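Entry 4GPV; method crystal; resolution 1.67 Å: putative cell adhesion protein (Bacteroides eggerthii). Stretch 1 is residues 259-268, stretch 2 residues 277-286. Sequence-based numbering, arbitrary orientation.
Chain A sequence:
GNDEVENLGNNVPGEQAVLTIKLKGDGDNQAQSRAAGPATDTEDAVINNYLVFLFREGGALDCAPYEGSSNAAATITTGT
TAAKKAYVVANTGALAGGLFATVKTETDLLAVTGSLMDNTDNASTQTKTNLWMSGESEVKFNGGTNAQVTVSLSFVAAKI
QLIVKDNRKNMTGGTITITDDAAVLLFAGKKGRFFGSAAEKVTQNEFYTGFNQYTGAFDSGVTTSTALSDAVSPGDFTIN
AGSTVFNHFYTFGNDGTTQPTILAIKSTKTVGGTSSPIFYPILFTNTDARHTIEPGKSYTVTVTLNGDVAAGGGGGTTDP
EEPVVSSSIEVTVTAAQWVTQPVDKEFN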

# COMPACT_ATOMS: atom_id res chain seq x y z
N GLN A 259 10.70 10.58 5.45
CA GLN A 259 11.04 9.48 6.36
C GLN A 259 10.79 8.20 5.63
O GLN A 259 9.64 7.99 5.24
CB GLN A 259 10.20 9.53 7.66
CG GLN A 259 10.37 8.27 8.56
CD GLN A 259 11.79 7.99 9.03
OE1 GLN A 259 12.49 8.85 9.56
NE2 GLN A 259 12.26 6.75 8.88
N PRO A 260 11.78 7.29 5.47
CA PRO A 260 11.47 6.04 4.77
C PRO A 260 10.64 5.10 5.61
O PRO A 260 10.69 5.11 6.83
CB PRO A 260 12.84 5.41 4.54
CG PRO A 260 13.71 5.99 5.63
CD PRO A 260 13.22 7.38 5.79
N THR A 261 9.92 4.22 4.92
CA THR A 261 9.16 3.15 5.55
C THR A 261 10.18 2.10 6.02
O THR A 261 11.22 1.89 5.37
CB THR A 261 8.14 2.59 4.55
OG1 THR A 261 7.17 3.62 4.25
CG2 THR A 261 7.40 1.36 5.08
N ILE A 262 9.88 1.43 7.15
CA ILE A 262 10.78 0.42 7.73
C ILE A 262 9.95 -0.81 8.10
O ILE A 262 8.93 -0.68 8.77
CB ILE A 262 11.53 0.94 9.00
CG1 ILE A 262 12.23 2.31 8.79
CG2 ILE A 262 12.48 -0.18 9.61
CD1 ILE A 262 12.72 2.98 10.04
N LEU A 263 10.40 -1.98 7.67
CA LEU A 263 9.78 -3.24 8.11
C LEU A 263 10.69 -3.85 9.16
O LEU A 263 11.90 -3.88 8.94
CB LEU A 263 9.57 -4.23 6.94
CG LEU A 263 9.02 -5.63 7.33
CD1 LEU A 263 7.56 -5.55 7.82
CD2 LEU A 263 9.15 -6.59 6.17
N ALA A 264 10.15 -4.29 10.32
CA ALA A 264 11.03 -4.88 11.31
C ALA A 264 10.36 -5.98 12.11
O ALA A 264 9.12 -6.03 12.24
CB ALA A 264 11.49 -3.81 12.30
N ILE A 265 11.19 -6.84 12.67
CA ILE A 265 10.80 -7.73 13.74
C ILE A 265 11.12 -6.95 15.01
O ILE A 265 12.26 -6.53 15.16
CB ILE A 265 11.47 -9.11 13.72
CG1 ILE A 265 11.13 -9.87 12.43
CG2 ILE A 265 11.08 -9.91 15.01
CD1 ILE A 265 12.10 -11.01 12.14
N LYS A 266 10.13 -6.73 15.89
CA LYS A 266 10.36 -6.04 17.17
C LYS A 266 10.40 -7.12 18.24
O LYS A 266 9.50 -7.96 18.28
CB LYS A 266 9.24 -5.01 17.43
CG LYS A 266 9.46 -4.22 18.72
CD LYS A 266 8.70 -4.82 19.89
CE LYS A 266 9.31 -4.39 21.20
NZ LYS A 266 8.55 -4.95 22.35
N SER A 267 11.43 -7.11 19.09
CA SER A 267 11.57 -8.12 20.11
C SER A 267 11.93 -7.47 21.43
O SER A 267 12.17 -6.26 21.48
CB SER A 267 12.65 -9.12 19.69
OG SER A 267 12.40 -9.60 18.39
N THR A 268 11.92 -8.27 22.49
CA THR A 268 12.34 -7.81 23.83
C THR A 268 13.57 -8.61 24.25
O THR A 268 13.53 -9.85 24.29
CB THR A 268 11.22 -7.93 24.86
OG1 THR A 268 10.12 -7.12 24.42
CG2 THR A 268 11.66 -7.44 26.23
N PRO A 277 13.57 -2.90 24.16
CA PRO A 277 13.16 -3.28 22.80
C PRO A 277 14.36 -3.35 21.85
O PRO A 277 15.30 -2.53 21.90
CB PRO A 277 12.17 -2.19 22.39
CG PRO A 277 12.51 -1.03 23.23
CD PRO A 277 13.19 -1.50 24.47
N ILE A 278 14.36 -4.36 20.99
CA ILE A 278 15.39 -4.54 19.96
C ILE A 278 14.66 -4.78 18.66
O ILE A 278 13.48 -5.14 18.66
CB ILE A 278 16.45 -5.64 20.25
CG1 ILE A 278 15.78 -7.03 20.39
CG2 ILE A 278 17.31 -5.27 21.47
CD1 ILE A 278 16.69 -8.21 20.36
N PHE A 279 15.35 -4.55 17.57
CA PHE A 279 14.74 -4.67 16.24
C PHE A 279 15.62 -5.39 15.25
O PHE A 279 16.84 -5.29 15.32
CB PHE A 279 14.45 -3.25 15.68
CG PHE A 279 13.51 -2.42 16.52
CD1 PHE A 279 13.99 -1.65 17.58
CD2 PHE A 279 12.15 -2.44 16.28
CE1 PHE A 279 13.12 -0.90 18.37
CE2 PHE A 279 11.28 -1.66 17.04
CZ PHE A 279 11.76 -0.93 18.12
N TYR A 280 14.99 -6.08 14.28
CA TYR A 280 15.70 -6.69 13.15
C TYR A 280 15.07 -6.01 11.94
O TYR A 280 14.02 -6.44 11.48
CB TYR A 280 15.55 -8.22 13.14
CG TYR A 280 15.99 -8.88 14.42
CD1 TYR A 280 17.31 -9.28 14.61
CD2 TYR A 280 15.07 -9.16 15.43
CE1 TYR A 280 17.70 -9.99 15.74
CE2 TYR A 280 15.46 -9.83 16.60
CZ TYR A 280 16.78 -10.24 16.75
OH TYR A 280 17.16 -10.92 17.89
N PRO A 281 15.60 -4.84 11.53
CA PRO A 281 14.87 -4.03 10.55
C PRO A 281 15.43 -4.00 9.12
O PRO A 281 16.59 -4.37 8.87
CB PRO A 281 15.03 -2.63 11.14
CG PRO A 281 16.39 -2.67 11.82
CD PRO A 281 16.75 -4.09 12.08
N ILE A 282 14.60 -3.48 8.21
CA ILE A 282 14.99 -3.19 6.84
C ILE A 282 14.39 -1.84 6.46
O ILE A 282 13.18 -1.65 6.56
CB ILE A 282 14.69 -4.30 5.79
CG1 ILE A 282 15.42 -4.01 4.44
CG2 ILE A 282 13.22 -4.53 5.58
CD1 ILE A 282 17.10 -3.91 4.54
N LEU A 283 15.26 -0.90 6.06
CA LEU A 283 14.83 0.44 5.63
C LEU A 283 14.57 0.42 4.15
O LEU A 283 15.44 -0.04 3.41
CB LEU A 283 15.91 1.50 5.94
CG LEU A 283 15.92 2.13 7.32
CD1 LEU A 283 16.36 1.14 8.33
CD2 LEU A 283 16.87 3.29 7.35
N PHE A 284 13.42 0.94 3.73
CA PHE A 284 13.07 1.04 2.30
C PHE A 284 13.65 2.34 1.77
O PHE A 284 12.93 3.34 1.54
CB PHE A 284 11.56 0.95 2.07
CG PHE A 284 11.09 -0.48 2.20
CD1 PHE A 284 11.19 -1.36 1.13
CD2 PHE A 284 10.62 -0.96 3.42
CE1 PHE A 284 10.77 -2.69 1.26
CE2 PHE A 284 10.18 -2.29 3.54
CZ PHE A 284 10.29 -3.15 2.47
N THR A 285 14.97 2.32 1.61
CA THR A 285 15.78 3.40 1.02
C THR A 285 16.59 2.83 -0.13
O THR A 285 16.86 1.63 -0.17
CB THR A 285 16.77 3.99 2.06
OG1 THR A 285 17.68 2.96 2.49
CG2 THR A 285 16.09 4.64 3.24
N ASN A 286 17.10 3.71 -0.99
CA ASN A 286 17.98 3.28 -2.07
C ASN A 286 19.30 2.65 -1.59
O ASN A 286 19.86 1.85 -2.32
CB ASN A 286 18.32 4.48 -2.97
CG ASN A 286 17.17 4.80 -3.87
OD1 ASN A 286 16.31 3.96 -4.17
ND2 ASN A 286 17.13 6.04 -4.33
O HOH W 1 10.37 4.31 2.00
O HOH W 2 13.21 -6.71 8.28

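The two stretches run antiparallel as neighbouring β-strands, paired from Ile262 opposite Leu283 to Thr268 opposite Pro277. Leu263, Ile265 and Ser267 each exchange two backbone hydrogen bonds with Ile282, Tyr280 and Ile278; in the shortest, Ile282 N donates to Leu263 O at 2.8 Å. Pro281 fits this ladder because it occupies a non-hydrogen-bonded pair with Ala264, where no amide hydrogen is needed across the strands. Ala264 is small, and the CA atoms of Ala264 and Pro281 lie just 4.0 Å apart.

Tyr280 and Phe284 have the most surface covered by the other stretch. Tyr280 CD2 packs 4.0 Å from Ile265 CB, while Ser267 OG meets the ring edge, 3.6 Å from Tyr280 CE2. An aromatic ring suits this site, giving apolar contact to isoleucine while its hydroxyl finds a hydrogen bond elsewhere in the structure.

Phe284 extends the pairing: its N donates to Thr261 O at 2.9 Å, and its ring edge reaches Leu263, with CE2 4.0 Å from Leu263 CB. Phenylalanine suits this buried place because its wholly apolar ring packs on the Leu263 side chain with no polar group left to satisfy, while its backbone N still serves the ladder. Beyond this bond, one water accepts from Thr261 N (3.0 Å) and donates to Phe284 O (2.8 Å), bridging backbone groups that do not bond directly.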